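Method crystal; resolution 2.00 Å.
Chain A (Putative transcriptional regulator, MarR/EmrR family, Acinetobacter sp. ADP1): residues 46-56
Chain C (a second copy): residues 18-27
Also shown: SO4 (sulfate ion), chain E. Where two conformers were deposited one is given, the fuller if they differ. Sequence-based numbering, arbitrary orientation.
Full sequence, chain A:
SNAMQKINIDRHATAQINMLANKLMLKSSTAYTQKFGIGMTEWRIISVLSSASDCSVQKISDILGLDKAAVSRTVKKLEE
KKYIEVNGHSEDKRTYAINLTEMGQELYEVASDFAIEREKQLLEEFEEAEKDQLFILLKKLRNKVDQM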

# COMPACT_ATOMS: atom_id res chain seq x y z
N ILE A 46 -9.41 -5.70 8.40
CA ILE A 46 -10.22 -6.72 7.75
C ILE A 46 -9.74 -6.92 6.30
O ILE A 46 -9.58 -8.05 5.84
CB ILE A 46 -11.71 -6.31 7.72
CG1 ILE A 46 -12.30 -6.33 9.13
CG2 ILE A 46 -12.50 -7.26 6.83
CD1 ILE A 46 -12.42 -7.72 9.68
N SER A 47 -9.50 -5.81 5.60
CA SER A 47 -9.07 -5.89 4.20
C SER A 47 -7.74 -6.61 4.05
O SER A 47 -7.57 -7.44 3.15
CB SER A 47 -8.98 -4.49 3.59
OG SER A 47 -10.20 -3.80 3.72
N VAL A 48 -6.78 -6.31 4.92
CA VAL A 48 -5.48 -6.98 4.86
C VAL A 48 -5.65 -8.48 5.09
O VAL A 48 -5.09 -9.30 4.37
CB VAL A 48 -4.52 -6.43 5.95
CG1 VAL A 48 -3.23 -7.24 5.99
CG2 VAL A 48 -4.25 -4.94 5.73
N LEU A 49 -6.43 -8.82 6.11
CA LEU A 49 -6.64 -10.22 6.46
C LEU A 49 -7.31 -11.00 5.34
O LEU A 49 -7.06 -12.19 5.19
CB LEU A 49 -7.45 -10.33 7.76
CG LEU A 49 -6.75 -9.75 9.00
CD1 LEU A 49 -7.66 -9.79 10.23
CD2 LEU A 49 -5.44 -10.50 9.28
N SER A 50 -8.14 -10.32 4.54
CA SER A 50 -8.78 -10.94 3.38
C SER A 50 -7.80 -11.24 2.26
O SER A 50 -8.06 -12.08 1.40
CB SER A 50 -9.89 -10.04 2.81
OG SER A 50 -10.72 -9.54 3.84
N SER A 51 -6.69 -10.52 2.24
CA SER A 51 -5.77 -10.62 1.11
C SER A 51 -4.79 -11.80 1.25
O SER A 51 -4.24 -12.29 0.27
CB SER A 51 -4.98 -9.33 0.99
OG SER A 51 -3.87 -9.37 1.88
N ALA A 52 -4.56 -12.27 2.48
CA ALA A 52 -3.60 -13.34 2.70
C ALA A 52 -3.77 -13.98 4.08
O ALA A 52 -4.29 -13.35 5.00
CB ALA A 52 -2.17 -12.81 2.52
N SER A 53 -3.33 -15.22 4.24
CA SER A 53 -3.57 -15.92 5.52
C SER A 53 -2.43 -15.77 6.53
O SER A 53 -1.31 -15.39 6.18
CB SER A 53 -3.91 -17.40 5.29
OG SER A 53 -2.85 -18.05 4.61
N ASP A 54 -2.74 -16.07 7.79
CA ASP A 54 -1.73 -16.07 8.85
C ASP A 54 -0.92 -14.78 8.87
O ASP A 54 0.29 -14.80 8.66
CB ASP A 54 -0.78 -17.27 8.71
CG ASP A 54 -1.50 -18.60 8.69
OD1 ASP A 54 -2.55 -18.72 9.36
OD2 ASP A 54 -1.03 -19.51 7.99
N CYS A 55 -1.61 -13.66 9.07
CA CYS A 55 -0.95 -12.38 9.19
C CYS A 55 -0.44 -12.25 10.63
O CYS A 55 -0.85 -13.02 11.51
CB CYS A 55 -1.91 -11.24 8.82
SG CYS A 55 -2.49 -11.23 7.07
N SER A 56 0.47 -11.31 10.87
CA SER A 56 0.92 -10.99 12.22
C SER A 56 0.65 -9.53 12.52
O SER A 56 0.50 -8.71 11.60
CB SER A 56 2.42 -11.27 12.36
OG SER A 56 3.18 -10.32 11.64
N ASN C 18 -6.96 -3.60 -3.92
CA ASN C 18 -6.60 -3.72 -2.51
C ASN C 18 -6.06 -5.08 -2.11
O ASN C 18 -5.11 -5.17 -1.34
CB ASN C 18 -7.74 -3.24 -1.61
CG ASN C 18 -7.61 -1.77 -1.27
OD1 ASN C 18 -7.03 -1.41 -0.24
ND2 ASN C 18 -8.09 -0.92 -2.15
N MSE C 19 -6.61 -6.15 -2.67
CA MSE C 19 -6.10 -7.47 -2.32
C MSE C 19 -4.74 -7.71 -2.95
O MSE C 19 -3.87 -8.35 -2.36
CB MSE C 19 -7.08 -8.54 -2.76
CG MSE C 19 -8.34 -8.48 -1.95
SE MSE C 19 -9.34 -10.10 -2.21
CE MSE C 19 -10.14 -9.65 -3.95
N LEU C 20 -4.56 -7.20 -4.16
CA LEU C 20 -3.26 -7.24 -4.82
C LEU C 20 -2.24 -6.49 -3.98
O LEU C 20 -1.23 -7.04 -3.58
CB LEU C 20 -3.35 -6.58 -6.20
CG LEU C 20 -2.04 -6.33 -6.93
CD1 LEU C 20 -1.26 -7.64 -7.19
CD2 LEU C 20 -2.32 -5.59 -8.24
N ALA C 21 -2.53 -5.22 -3.72
CA ALA C 21 -1.62 -4.36 -2.98
C ALA C 21 -1.32 -4.91 -1.58
O ALA C 21 -0.17 -4.99 -1.18
CB ALA C 21 -2.21 -2.95 -2.88
N ASN C 22 -2.36 -5.32 -0.85
CA ASN C 22 -2.13 -5.87 0.49
C ASN C 22 -1.25 -7.12 0.51
O ASN C 22 -0.34 -7.25 1.33
CB ASN C 22 -3.46 -6.13 1.19
CG ASN C 22 -4.14 -4.85 1.60
OD1 ASN C 22 -3.48 -3.86 1.92
ND2 ASN C 22 -5.47 -4.85 1.60
N LYS C 23 -1.49 -8.05 -0.41
CA LYS C 23 -0.67 -9.25 -0.42
C LYS C 23 0.78 -8.95 -0.83
O LYS C 23 1.72 -9.49 -0.27
CB LYS C 23 -1.29 -10.32 -1.30
CG LYS C 23 -0.54 -11.65 -1.23
CD LYS C 23 -1.38 -12.77 -1.81
CE LYS C 23 -0.74 -14.13 -1.58
NZ LYS C 23 -1.63 -15.19 -2.12
N LEU C 24 0.94 -8.08 -1.83
CA LEU C 24 2.27 -7.67 -2.25
C LEU C 24 3.00 -6.99 -1.08
O LEU C 24 4.15 -7.31 -0.79
CB LEU C 24 2.16 -6.74 -3.47
CG LEU C 24 3.44 -6.16 -4.08
CD1 LEU C 24 4.37 -7.25 -4.49
CD2 LEU C 24 3.07 -5.26 -5.28
N MSE C 25 2.31 -6.08 -0.40
CA MSE C 25 2.91 -5.40 0.74
C MSE C 25 3.25 -6.35 1.89
O MSE C 25 4.33 -6.24 2.47
CB MSE C 25 2.02 -4.25 1.23
CG MSE C 25 2.14 -3.00 0.32
SE MSE C 25 1.22 -1.44 1.03
CE MSE C 25 -0.60 -2.07 0.82
N LEU C 26 2.35 -7.28 2.22
CA LEU C 26 2.67 -8.26 3.27
C LEU C 26 3.91 -9.06 2.92
O LEU C 26 4.78 -9.25 3.77
CB LEU C 26 1.49 -9.22 3.53
CG LEU C 26 0.28 -8.58 4.20
CD1 LEU C 26 -0.93 -9.52 4.16
CD2 LEU C 26 0.64 -8.17 5.63
N LYS C 27 4.00 -9.56 1.69
CA LYS C 27 5.18 -10.33 1.30
C LYS C 27 6.43 -9.46 1.35
O LYS C 27 7.50 -9.92 1.75
CB LYS C 27 5.01 -10.93 -0.10
CG LYS C 27 3.90 -11.99 -0.17
CD LYS C 27 4.00 -12.84 -1.43
CE LYS C 27 3.23 -14.15 -1.25
NZ LYS C 27 3.49 -15.04 -2.40
S SO4 E . -1.70 -17.11 1.04
O1 SO4 E . -1.20 -15.84 1.54
O2 SO4 E . -3.15 -17.17 1.19
O3 SO4 E . -1.32 -17.27 -0.37
O4 SO4 E . -1.09 -18.19 1.81
O HOH W 1 -7.92 -6.28 0.50

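The contact between these two copies is a fit of shapes: no direct hydrogen bond crosses it, and 422 Å² of surface is buried, both sides summed. Helix 46-51 of chain A crosses helix 18-27 of chain C at 78°, with the axes 8.4 Å apart at closest approach. Helices so steeply crossed meet over a short patch, and the patch here centres on one small bump.

That bump is Ser A51. Its side chain drops into the hollow formed by Met C19, Asn C22, Lys C23 and Leu C26, the i, i+3, i+4, i+7 diamond of a helix surface. The knob is short, so the backbones come close: the CA atoms of Ser A51 and Met C19 are 4.7 Å apart. CB of Ser A51 lies 3.7 Å from O of Met C19, while OG reaches to 3.3 Å from CB of Asn C22 and 3.7 Å from CD1 of Leu C26. A buried hydroxyl needs a partner, and this one finds it at home: with chi1 in the p well, Ser A51 OG donates to Val A48 O at 2.8 Å. Serine therefore enters the hollow with its hydroxyl proton already committed.

Leu C26 returns the gesture. Its CB points toward chain A, and CD1 fills a pocket walled by three apolar groups, 3.7 Å from CG1 of Val A48, 3.9 Å from CB of Ala A52 and 3.7 Å from SG of Cys A55. The pocket combines Val A48 from the helix with Ala A52 and Cys A55 from the loop.

Asn C22, its CB directed toward chain A, brings ND2 near Ser A47 and Val A48. Its ND2 is 3.7 Å from O of Ser A47, and a water fills the polar gap, donating to Ser A47 O at 2.9 Å and accepting from Asn C22 ND2 at 3.0 Å. Met C19 starts sideways and its end leads away, bordering the hollow without blocking it; SE still passes 4.3 Å from O of Ser A50.

The extended side chain of Lys C23, all four chi angles t, carries NZ to a sulfate, probably from the crystallisation liquor, where it donates to O3 at 2.7 Å. Ser A53 N makes a weak hydrogen bond to O1 of the same ion at 3.5 Å, so the sulfate bridges the copies. The rule is compact: a small knob with its proton committed at home permits close approach, and a larger apolar one locks in beside it.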